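Local coordinates for protein cycloalternan-forming enzyme (PDB 5F7U) that is a multidomain member of glycosyl hydrolase family 31, with a TIM-barrel domain flanked by beta-rich domains, and binds alpha-D-glucopyranose units at several sites, at residues S378-A383 / F397-W402; G441-V446 / M451-W456; M658-E663 / S674-V679. The protein carries 1 engineered substitution. All blocks are in the same frame, centred on the assembly; numbering follows the deposited sequence.

Contact 1 of 3, residues S378-A383 / F397-W402; sequences SDVSSA and FVLEQW. With MG (magnesium ion), chain J; GLC (alpha-D-glucopyranose), chain F; GLC (alpha-D-glucopyranose), chain B.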
loop_
_atom_site.group_PDB
_atom_site.type_symbol
_atom_site.label_atom_id
_atom_site.label_comp_id
_atom_site.label_asym_id
_atom_site.label_seq_id
_atom_site.Cartn_x
_atom_site.Cartn_y
_atom_site.Cartn_z
ATOM N N SER A 378 -3.539 33.056 10.558
ATOM C CA SER A 378 -4.825 32.921 11.259
ATOM C C SER A 378 -5.540 31.628 10.893
ATOM O O SER A 378 -6.296 31.105 11.708
ATOM C CB SER A 378 -5.741 34.116 11.030
ATOM O OG SER A 378 -5.938 34.394 9.654
ATOM N N ASP A 379 -5.297 31.116 9.681
ATOM C CA ASP A 379 -5.852 29.800 9.291
ATOM C C ASP A 379 -5.214 28.692 10.119
ATOM O O ASP A 379 -5.899 27.745 10.546
ATOM C CB ASP A 379 -5.624 29.475 7.789
ATOM C CG ASP A 379 -6.560 30.251 6.834
ATOM O OD1 ASP A 379 -7.558 30.837 7.297
ATOM O OD2 ASP A 379 -6.313 30.263 5.604
ATOM N N VAL A 380 -3.899 28.787 10.319
ATOM C CA VAL A 380 -3.163 27.788 11.110
ATOM C C VAL A 380 -3.638 27.861 12.576
ATOM O O VAL A 380 -3.961 26.824 13.158
ATOM C CB VAL A 380 -1.632 27.954 10.991
ATOM C CG1 VAL A 380 -0.893 27.040 11.973
ATOM C CG2 VAL A 380 -1.168 27.649 9.572
ATOM N N SER A 381 -3.698 29.069 13.144
ATOM C CA SER A 381 -4.213 29.246 14.514
ATOM C C SER A 381 -5.613 28.674 14.684
ATOM O O SER A 381 -5.890 27.997 15.680
ATOM C CB SER A 381 -4.189 30.713 14.925
ATOM O OG SER A 381 -2.853 31.150 14.880
ATOM N N SER A 382 -6.484 28.944 13.710
ATOM C CA SER A 382 -7.858 28.434 13.743
ATOM C C SER A 382 -7.894 26.925 13.669
ATOM O O SER A 382 -8.672 26.320 14.391
ATOM C CB SER A 382 -8.729 29.024 12.632
ATOM O OG SER A 382 -8.905 30.407 12.867
ATOM N N ALA A 383 -7.073 26.317 12.795
ATOM C CA ALA A 383 -6.992 24.852 12.721
ATOM C C ALA A 383 -6.571 24.236 14.053
ATOM O O ALA A 383 -7.162 23.242 14.498
ATOM C CB ALA A 383 -6.046 24.404 11.600
ATOM N N PHE A 397 0.665 17.970 10.434
ATOM C CA PHE A 397 0.073 19.211 9.941
ATOM C C PHE A 397 0.735 19.531 8.605
ATOM O O PHE A 397 1.967 19.465 8.478
ATOM C CB PHE A 397 0.297 20.354 10.946
ATOM C CG PHE A 397 -0.590 21.555 10.715
ATOM C CD1 PHE A 397 -0.302 22.489 9.720
ATOM C CD2 PHE A 397 -1.699 21.776 11.535
ATOM C CE1 PHE A 397 -1.138 23.586 9.506
ATOM C CE2 PHE A 397 -2.539 22.878 11.333
ATOM C CZ PHE A 397 -2.259 23.788 10.322
ATOM N N VAL A 398 -0.067 19.838 7.598
ATOM C CA VAL A 398 0.502 20.103 6.278
ATOM C C VAL A 398 0.138 21.520 5.869
ATOM O O VAL A 398 -1.007 21.930 6.062
ATOM C CB VAL A 398 -0.039 19.126 5.199
ATOM C CG1 VAL A 398 0.608 19.410 3.832
ATOM C CG2 VAL A 398 0.178 17.660 5.606
ATOM N N LEU A 399 1.108 22.259 5.318
ATOM C CA LEU A 399 0.804 23.523 4.641
ATOM C C LEU A 399 1.156 23.417 3.176
ATOM O O LEU A 399 2.281 23.060 2.834
ATOM C CB LEU A 399 1.563 24.711 5.258
ATOM C CG LEU A 399 0.986 25.278 6.553
ATOM C CD1 LEU A 399 1.898 26.414 6.977
ATOM C CD2 LEU A 399 -0.430 25.798 6.317
ATOM N N GLU A 400 0.194 23.755 2.323
ATOM C CA GLU A 400 0.410 23.786 0.892
ATOM C C GLU A 400 0.534 25.196 0.381
ATOM O O GLU A 400 1.515 25.522 -0.315
ATOM C CB GLU A 400 -0.710 23.050 0.156
ATOM C CG GLU A 400 -0.747 21.570 0.488
ATOM C CD GLU A 400 -1.570 20.756 -0.482
ATOM O OE1 GLU A 400 -2.545 21.297 -1.067
ATOM O OE2 GLU A 400 -1.232 19.562 -0.656
ATOM N N GLN A 401 -0.437 26.033 0.737
ATOM C CA GLN A 401 -0.523 27.392 0.228
ATOM C C GLN A 401 0.276 28.346 1.141
ATOM O O GLN A 401 -0.255 29.307 1.724
ATOM C CB GLN A 401 -1.994 27.783 0.079
ATOM C CG GLN A 401 -2.207 28.902 -0.918
ATOM C CD GLN A 401 -3.648 29.309 -1.139
ATOM O OE1 GLN A 401 -3.870 30.343 -1.756
ATOM N NE2 GLN A 401 -4.618 28.552 -0.623
ATOM N N TRP A 402 1.576 28.065 1.236
ATOM C CA TRP A 402 2.450 28.722 2.208
ATOM C C TRP A 402 3.433 29.699 1.578
ATOM O O TRP A 402 3.931 30.603 2.251
ATOM C CB TRP A 402 3.224 27.667 3.033
ATOM C CG TRP A 402 4.319 26.942 2.256
ATOM C CD1 TRP A 402 4.189 25.766 1.554
ATOM C CD2 TRP A 402 5.702 27.330 2.141
ATOM N NE1 TRP A 402 5.401 25.412 0.999
ATOM C CE2 TRP A 402 6.340 26.360 1.331
ATOM C CE3 TRP A 402 6.466 28.421 2.634
ATOM C CZ2 TRP A 402 7.706 26.425 1.011
ATOM C CZ3 TRP A 402 7.827 28.490 2.306
ATOM C CH2 TRP A 402 8.433 27.489 1.502
HETATM MG MG MG J . -7.275 30.645 3.666
HETATM C C1 GLC F . -1.630 18.308 -6.266
HETATM C C2 GLC F . -1.806 17.345 -5.072
HETATM C C3 GLC F . -2.867 17.824 -4.061
HETATM C C4 GLC F . -2.582 19.272 -3.633
HETATM C C5 GLC F . -2.245 20.161 -4.839
HETATM C C6 GLC F . -1.798 21.563 -4.454
HETATM O O2 GLC F . -1.994 16.004 -5.535
HETATM O O3 GLC F . -2.889 16.991 -2.888
HETATM O O4 GLC F . -3.722 19.815 -2.941
HETATM O O5 GLC F . -1.260 19.591 -5.724
HETATM O O6 GLC F . -1.711 22.304 -5.688
HETATM C C1 GLC B . -2.312 23.615 -5.544
HETATM C C2 GLC B . -2.300 24.343 -6.895
HETATM C C3 GLC B . -0.898 24.866 -7.235
HETATM C C4 GLC B . -0.317 25.686 -6.084
HETATM C C5 GLC B . -0.329 24.814 -4.820
HETATM C C6 GLC B . 0.294 25.464 -3.591
HETATM O O2 GLC B . -2.707 23.451 -7.935
HETATM O O3 GLC B . -0.942 25.659 -8.428
HETATM O O4 GLC B . 1.015 26.090 -6.422
HETATM O O5 GLC B . -1.684 24.417 -4.526
HETATM O O6 GLC B . -0.557 26.527 -3.150
HETATM O O HOH W 1 -8.109 32.524 4.415
HETATM O O HOH W 2 -9.178 29.700 4.612
HETATM O O HOH W 3 -7.732 30.806 1.392
#
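Phe397 is the bump here and the helix supplies the hollow, for the outer rim of the ring enters between Val380 and Ala383, about one helical turn apart. Ala383 CB meets that rim edge-on, near the ring plane, 3.8 Å from Phe397 CE2, whereas Val380 CG1 arrives obliquely at Phe397 CZ (3.9 Å). Leu399, two residues along the strand, packs beside the ring. Its CD2 touches Val380 CG2 at 3.8 Å and also lies in the plane of the Phe397 ring, at its edge. Val380 thus divides its branches: CG1, anti to the backbone N (chi1 172°), goes to the aromatic and CG2, anti to the carbonyl carbon, mainly to the leucine, bridging helix and strand axes 11.2 Å apart. Polar groups flank this apolar patch. Asp379 OD2 binds magnesium at 2.2 Å, in a shell completed by three waters, Asp375 and the carbonyl of Glu373; Glu400 OE1 accepts a bond of 2.7 Å from O4 of alpha-D-glucopyranose (chain F). The contact joins helix 377-389 to strand 396-399 within a beta-alpha-beta unit opened by strand 367-369, with Trp374 also meeting Phe397, and Met442 and Val446 of helix 439-448 packing on Val380.

Contact 2 of 3, residues G441-V446 / M451-W456; sequences GMVDSV and MNIVLW. With GLC (alpha-D-glucopyranose), chain F; GLC (alpha-D-glucopyranose), chain B.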
loop_
_atom_site.group_PDB
_atom_site.type_symbol
_atom_site.label_atom_id
_atom_site.label_comp_id
_atom_site.label_asym_id
_atom_site.label_seq_id
_atom_site.Cartn_x
_atom_site.Cartn_y
_atom_site.Cartn_z
ATOM N N GLY A 441 7.464 31.483 14.703
ATOM C CA GLY A 441 6.473 31.427 15.781
ATOM C C GLY A 441 5.271 30.574 15.438
ATOM O O GLY A 441 4.716 29.900 16.291
ATOM N N MET A 442 4.878 30.603 14.167
ATOM C CA MET A 442 3.768 29.786 13.697
ATOM C C MET A 442 4.125 28.306 13.866
ATOM O O MET A 442 3.307 27.527 14.387
ATOM C CB MET A 442 3.432 30.149 12.228
ATOM C CG MET A 442 2.288 29.355 11.575
ATOM S SD MET A 442 2.746 27.706 11.001
ATOM C CE MET A 442 3.854 28.131 9.662
ATOM N N VAL A 443 5.325 27.918 13.424
ATOM C CA VAL A 443 5.764 26.511 13.542
ATOM C C VAL A 443 5.847 26.096 15.026
ATOM O O VAL A 443 5.402 25.003 15.407
ATOM C CB VAL A 443 7.079 26.268 12.765
ATOM C CG1 VAL A 443 7.660 24.884 13.068
ATOM C CG2 VAL A 443 6.835 26.407 11.254
ATOM N N ASP A 444 6.359 26.997 15.865
ATOM C CA ASP A 444 6.448 26.733 17.302
ATOM C C ASP A 444 5.080 26.448 17.903
ATOM O O ASP A 444 4.948 25.559 18.755
ATOM C CB ASP A 444 7.106 27.911 18.044
ATOM C CG ASP A 444 8.581 28.030 17.758
ATOM O OD1 ASP A 444 9.228 27.042 17.388
ATOM O OD2 ASP A 444 9.126 29.128 17.943
ATOM N N SER A 445 4.060 27.174 17.437
ATOM C CA SER A 445 2.703 26.972 17.954
ATOM C C SER A 445 2.121 25.634 17.486
ATOM O O SER A 445 1.361 25.011 18.219
ATOM C CB SER A 445 1.786 28.149 17.608
ATOM O OG SER A 445 1.391 28.096 16.239
ATOM N N VAL A 446 2.505 25.178 16.292
ATOM C CA VAL A 446 2.107 23.824 15.830
ATOM C C VAL A 446 2.747 22.763 16.743
ATOM O O VAL A 446 2.084 21.820 17.175
ATOM C CB VAL A 446 2.459 23.566 14.334
ATOM C CG1 VAL A 446 2.171 22.116 13.922
ATOM C CG2 VAL A 446 1.700 24.527 13.427
ATOM N N MET A 451 1.971 18.700 17.382
ATOM C CA MET A 451 1.968 18.360 15.966
ATOM C C MET A 451 3.293 18.716 15.310
ATOM O O MET A 451 4.137 19.381 15.900
ATOM C CB MET A 451 0.799 19.025 15.229
ATOM C CG MET A 451 -0.539 18.844 15.922
ATOM S SD MET A 451 -1.926 19.481 14.984
ATOM C CE MET A 451 -3.136 19.499 16.305
ATOM N N ASN A 452 3.454 18.245 14.086
ATOM C CA ASN A 452 4.680 18.336 13.330
ATOM C C ASN A 452 4.264 18.767 11.947
ATOM O O ASN A 452 3.269 18.283 11.415
ATOM C CB ASN A 452 5.337 16.963 13.260
ATOM C CG ASN A 452 5.681 16.409 14.622
ATOM O OD1 ASN A 452 6.790 16.583 15.056
ATOM N ND2 ASN A 452 4.718 15.779 15.317
ATOM N N ILE A 453 5.017 19.682 11.359
ATOM C CA ILE A 453 4.526 20.361 10.159
ATOM C C ILE A 453 5.384 20.032 8.945
ATOM O O ILE A 453 6.608 20.025 9.034
ATOM C CB ILE A 453 4.448 21.900 10.382
ATOM C CG1 ILE A 453 3.725 22.603 9.213
ATOM C CG2 ILE A 453 5.828 22.523 10.659
ATOM C CD1 ILE A 453 3.229 24.003 9.574
ATOM N N VAL A 454 4.744 19.769 7.815
ATOM C CA VAL A 454 5.476 19.599 6.550
ATOM C C VAL A 454 5.032 20.659 5.531
ATOM O O VAL A 454 3.889 21.138 5.587
ATOM C CB VAL A 454 5.367 18.150 5.959
ATOM C CG1 VAL A 454 5.822 17.117 6.989
ATOM C CG2 VAL A 454 3.967 17.840 5.478
ATOM N N LEU A 455 5.946 21.057 4.645
ATOM C CA LEU A 455 5.639 22.062 3.615
ATOM C C LEU A 455 5.640 21.451 2.215
ATOM O O LEU A 455 6.495 20.650 1.871
ATOM C CB LEU A 455 6.673 23.209 3.671
ATOM C CG LEU A 455 6.773 23.984 4.987
ATOM C CD1 LEU A 455 7.751 25.145 4.790
ATOM C CD2 LEU A 455 5.408 24.512 5.429
ATOM N N TRP A 456 4.698 21.895 1.398
ATOM C CA TRP A 456 4.508 21.394 0.027
ATOM C C TRP A 456 5.657 21.854 -0.872
ATOM O O TRP A 456 6.108 23.020 -0.779
ATOM C CB TRP A 456 3.189 21.959 -0.472
ATOM C CG TRP A 456 2.610 21.478 -1.787
ATOM C CD1 TRP A 456 1.722 20.437 -1.965
ATOM C CD2 TRP A 456 2.802 22.071 -3.085
ATOM N NE1 TRP A 456 1.362 20.353 -3.299
ATOM C CE2 TRP A 456 2.002 21.343 -4.004
ATOM C CE3 TRP A 456 3.563 23.150 -3.560
ATOM C CZ2 TRP A 456 1.954 21.657 -5.373
ATOM C CZ3 TRP A 456 3.522 23.454 -4.946
ATOM C CH2 TRP A 456 2.720 22.707 -5.824
HETATM C C1 GLC F . -1.630 18.308 -6.266
HETATM C C2 GLC F . -1.806 17.345 -5.072
HETATM C C3 GLC F . -2.867 17.824 -4.061
HETATM C C4 GLC F . -2.582 19.272 -3.633
HETATM C C5 GLC F . -2.245 20.161 -4.839
HETATM C C6 GLC F . -1.798 21.563 -4.454
HETATM O O2 GLC F . -1.994 16.004 -5.535
HETATM O O3 GLC F . -2.889 16.991 -2.888
HETATM O O4 GLC F . -3.722 19.815 -2.941
HETATM O O5 GLC F . -1.260 19.591 -5.724
HETATM O O6 GLC F . -1.711 22.304 -5.688
HETATM C C1 GLC B . -2.312 23.615 -5.544
HETATM C C2 GLC B . -2.300 24.343 -6.895
HETATM C C3 GLC B . -0.898 24.866 -7.235
HETATM C C4 GLC B . -0.317 25.686 -6.084
HETATM C C5 GLC B . -0.329 24.814 -4.820
HETATM C C6 GLC B . 0.294 25.464 -3.591
HETATM O O2 GLC B . -2.707 23.451 -7.935
HETATM O O3 GLC B . -0.942 25.659 -8.428
HETATM O O4 GLC B . 1.015 26.090 -6.422
HETATM O O5 GLC B . -1.684 24.417 -4.526
HETATM O O6 GLC B . -0.557 26.527 -3.150
#
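Val446 meets Met451 and Ile453 through aliphatic side chains, and the one aromatic group of the two segments, Trp456, serves the glycan pocket instead. Over one face of its indole lies alpha-D-glucopyranose (chain B), whose C5 stands 3.8 Å above the plane, displaced toward the rim; C6 of the chain F unit approaches obliquely, 3.6 Å from Trp456 NE1. Asn452 sets off from its backbone away from the helix, and the ND2 of its flat amide is hydrogen-bonded to the carbonyl of Thr395. Against the helix the working residue is Ile453. Its CG2 takes Val443 CG1 at 3.8 Å, while CD1, at the end of a chain that leaves anti to the backbone N (chi1 -171°), reaches Met442 SD at 4.0 Å and also packs on Val446 CG2. Met442 can present its sulfur there because its chain is bent at both chi2 and chi3. Val446 CG1 presses on Met451 CB (3.6 Å), the two side chains crossing at about a right angle. Met451 N also donates to Val446 O across 3.1 Å. Chemically, then, this is a buried apolar seam with a single backbone hydrogen bond at the end where the chain turns from helix to strand; fit between aliphatic and thioether side chains does the joining, with no charged pair across the contact, and the far end of the strand meets sugar by packing of the Trp456 indole.

Contact 3 of 3, residues M658-E663 / S674-V679; sequences MQFHSE and SPWNAV. With GLC (alpha-D-glucopyranose), chain F; GLC (alpha-D-glucopyranose), chain C.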
loop_
_atom_site.group_PDB
_atom_site.type_symbol
_atom_site.label_atom_id
_atom_site.label_comp_id
_atom_site.label_asym_id
_atom_site.label_seq_id
_atom_site.Cartn_x
_atom_site.Cartn_y
_atom_site.Cartn_z
ATOM N N MET A 658 -3.228 7.981 8.474
ATOM C CA MET A 658 -4.546 8.626 8.549
ATOM C C MET A 658 -4.381 10.123 8.285
ATOM O O MET A 658 -3.601 10.794 8.975
ATOM C CB MET A 658 -5.160 8.410 9.941
ATOM C CG MET A 658 -6.607 8.872 10.050
ATOM S SD MET A 658 -7.185 8.785 11.752
ATOM C CE MET A 658 -8.908 9.157 11.432
ATOM N N GLN A 659 -5.098 10.645 7.273
ATOM C CA GLN A 659 -4.875 12.039 6.824
ATOM C C GLN A 659 -6.132 12.582 6.146
ATOM O O GLN A 659 -6.676 11.916 5.255
ATOM C CB GLN A 659 -3.702 12.085 5.814
ATOM C CG GLN A 659 -3.304 13.477 5.279
ATOM C CD GLN A 659 -3.633 13.737 3.812
ATOM O OE1 GLN A 659 -3.151 14.728 3.244
ATOM N NE2 GLN A 659 -4.443 12.876 3.183
ATOM N N PHE A 660 -6.593 13.762 6.562
ATOM C CA PHE A 660 -7.643 14.486 5.791
ATOM C C PHE A 660 -7.032 15.633 5.021
ATOM O O PHE A 660 -5.992 16.184 5.423
ATOM C CB PHE A 660 -8.880 14.919 6.648
ATOM C CG PHE A 660 -8.602 15.990 7.689
ATOM C CD1 PHE A 660 -8.469 17.344 7.320
ATOM C CD2 PHE A 660 -8.528 15.658 9.059
ATOM C CE1 PHE A 660 -8.240 18.330 8.283
ATOM C CE2 PHE A 660 -8.286 16.643 10.029
ATOM C CZ PHE A 660 -8.158 17.986 9.639
ATOM N N HIS A 661 -7.684 16.001 3.919
ATOM C CA HIS A 661 -7.124 16.981 2.986
ATOM C C HIS A 661 -8.244 17.514 2.091
ATOM O O HIS A 661 -9.309 16.867 1.936
ATOM C CB HIS A 661 -5.992 16.318 2.152
ATOM C CG HIS A 661 -5.318 17.243 1.186
ATOM N ND1 HIS A 661 -4.864 18.498 1.542
ATOM C CD2 HIS A 661 -5.049 17.103 -0.138
ATOM C CE1 HIS A 661 -4.337 19.091 0.478
ATOM N NE2 HIS A 661 -4.427 18.263 -0.553
ATOM N N SER A 662 -8.023 18.704 1.529
ATOM C CA SER A 662 -8.982 19.291 0.609
ATOM C C SER A 662 -8.280 20.098 -0.470
ATOM O O SER A 662 -7.262 20.738 -0.219
ATOM C CB SER A 662 -10.025 20.151 1.342
ATOM O OG SER A 662 -9.382 21.130 2.151
ATOM N N GLU A 663 -8.879 20.099 -1.655
ATOM C CA GLU A 663 -8.290 20.724 -2.837
ATOM C C GLU A 663 -8.398 22.256 -2.935
ATOM O O GLU A 663 -7.443 22.939 -3.343
ATOM C CB GLU A 663 -8.963 20.124 -4.068
ATOM C CG GLU A 663 -8.385 20.657 -5.366
ATOM C CD GLU A 663 -9.136 20.179 -6.581
ATOM O OE1 GLU A 663 -10.364 20.446 -6.697
ATOM O OE2 GLU A 663 -8.476 19.542 -7.421
ATOM N N SER A 674 -12.009 18.295 7.666
ATOM C CA SER A 674 -11.879 18.141 9.111
ATOM C C SER A 674 -13.231 17.715 9.709
ATOM O O SER A 674 -14.281 17.987 9.101
ATOM C CB SER A 674 -11.466 19.492 9.690
ATOM O OG SER A 674 -12.487 20.444 9.452
ATOM N N PRO A 675 -13.228 17.084 10.917
ATOM C CA PRO A 675 -14.525 16.635 11.449
ATOM C C PRO A 675 -15.431 17.798 11.846
ATOM O O PRO A 675 -16.638 17.695 11.664
ATOM C CB PRO A 675 -14.154 15.766 12.656
ATOM C CG PRO A 675 -12.752 16.162 13.013
ATOM C CD PRO A 675 -12.096 16.555 11.713
ATOM N N TRP A 676 -14.856 18.902 12.344
ATOM C CA TRP A 676 -15.657 20.070 12.696
ATOM C C TRP A 676 -16.291 20.723 11.449
ATOM O O TRP A 676 -17.468 21.110 11.472
ATOM C CB TRP A 676 -14.855 21.074 13.581
ATOM C CG TRP A 676 -13.569 21.556 12.961
ATOM C CD1 TRP A 676 -13.421 22.633 12.146
ATOM C CD2 TRP A 676 -12.255 20.984 13.114
ATOM N NE1 TRP A 676 -12.103 22.758 11.749
ATOM C CE2 TRP A 676 -11.367 21.756 12.319
ATOM C CE3 TRP A 676 -11.746 19.879 13.818
ATOM C CZ2 TRP A 676 -9.991 21.487 12.238
ATOM C CZ3 TRP A 676 -10.367 19.586 13.720
ATOM C CH2 TRP A 676 -9.509 20.390 12.928
ATOM N N ASN A 677 -15.539 20.830 10.354
ATOM C CA ASN A 677 -16.144 21.325 9.117
ATOM C C ASN A 677 -17.152 20.373 8.505
ATOM O O ASN A 677 -18.121 20.829 7.883
ATOM C CB ASN A 677 -15.107 21.722 8.057
ATOM C CG ASN A 677 -15.705 22.637 6.997
ATOM O OD1 ASN A 677 -16.336 23.644 7.331
ATOM N ND2 ASN A 677 -15.583 22.253 5.728
ATOM N N ALA A 678 -16.936 19.068 8.683
ATOM C CA ALA A 678 -17.893 18.080 8.177
ATOM C C ALA A 678 -19.245 18.245 8.882
ATOM O O ALA A 678 -20.293 18.219 8.232
ATOM C CB ALA A 678 -17.335 16.659 8.301
ATOM N N VAL A 679 -19.210 18.442 10.207
ATOM C CA VAL A 679 -20.408 18.783 10.985
ATOM C C VAL A 679 -21.073 20.043 10.397
ATOM O O VAL A 679 -22.292 20.045 10.140
ATOM C CB VAL A 679 -20.084 18.950 12.502
ATOM C CG1 VAL A 679 -21.246 19.592 13.267
ATOM C CG2 VAL A 679 -19.753 17.601 13.116
HETATM C C1 GLC F . -1.630 18.308 -6.266
HETATM C C2 GLC F . -1.806 17.345 -5.072
HETATM C C3 GLC F . -2.867 17.824 -4.061
HETATM C C4 GLC F . -2.582 19.272 -3.633
HETATM C C5 GLC F . -2.245 20.161 -4.839
HETATM C C6 GLC F . -1.798 21.563 -4.454
HETATM O O2 GLC F . -1.994 16.004 -5.535
HETATM O O3 GLC F . -2.889 16.991 -2.888
HETATM O O4 GLC F . -3.722 19.815 -2.941
HETATM O O5 GLC F . -1.260 19.591 -5.724
HETATM O O6 GLC F . -1.711 22.304 -5.688
HETATM C C1 GLC C . -3.829 19.487 -11.089
HETATM C C2 GLC C . -2.437 18.884 -10.865
HETATM C C3 GLC C . -2.365 18.103 -9.545
HETATM C C4 GLC C . -2.733 19.001 -8.357
HETATM C C5 GLC C . -4.129 19.600 -8.649
HETATM C C6 GLC C . -4.596 20.600 -7.601
HETATM O O1 GLC C . -4.774 18.452 -11.395
HETATM O O2 GLC C . -2.124 18.014 -11.952
HETATM O O3 GLC C . -1.062 17.541 -9.400
HETATM O O4 GLC C . -2.801 18.255 -7.118
HETATM O O5 GLC C . -4.265 20.237 -9.939
HETATM O O6 GLC C . -5.590 19.892 -6.865
#
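Phe660 lays one face of its ring against the backbone of Ser674, so that the CA of the serine sits almost exactly above the ring centre. This is a CH-pi contact, with Ser674 CA 3.7 Å from the centroid of the Phe660 ring and only 11° off the ring normal. The first torsion of Phe660 (chi1 68°) holds CG between the backbone N and the carbonyl carbon and swings the ring into that position. Ser674 CB adds a contact of 3.6 Å to Phe660 CZ. The neighbours of the serine close in less squarely: Pro675 CD comes obliquely to Phe660 CE2 at 4.2 Å, its side chain at about a right angle to that of the phenylalanine, and Trp676 CH2 is also oblique to the ring. Ser674 works in a second direction too. As N-cap of the helix it accepts from Asn677 N through OG, 3.2 Å apart at an N-H...O angle of 152°; the same OG bonds to Glu672 and lies over a face of the Trp676 indole. His661 serves the sugar side. Its NE2 donates to O4 of alpha-D-glucopyranose (chain F) at 2.9 Å, and pairs with O3 of the same unit as well. Further on, Glu663 OE2 accepts from O6 of the chain C unit at 3.0 Å and is bonded to Tyr275. In the fold, strand 657-660 is the last of the barrel and lies beside strand 367-369, whose Met369 touches both Phe660 and Trp676, while helices 642-653 and 687-700 pack on Pro675.

The three contacts follow one another along the chain without nesting or crossing, each closing its own loop within the TIM-barrel domain, between a barrel strand and a helix outside it. Contact 1 comes first, joining a helix to the second strand; contact 2 next brings the following helix back onto the third strand across a short turn. These two abut, because their strands are neighbours: probable backbone hydrogen bonds run from Val454 N to Phe397 O and from Leu399 N to Val454 O. Contact 3 comes much later, at the eighth strand, and runs from strand to helix, the reverse order. It reaches contact 1 where Glu400 packs on His661 and Ala383 on Trp676, but stays clear of contact 2. All three touch the same alpha-D-glucopyranose (chain F).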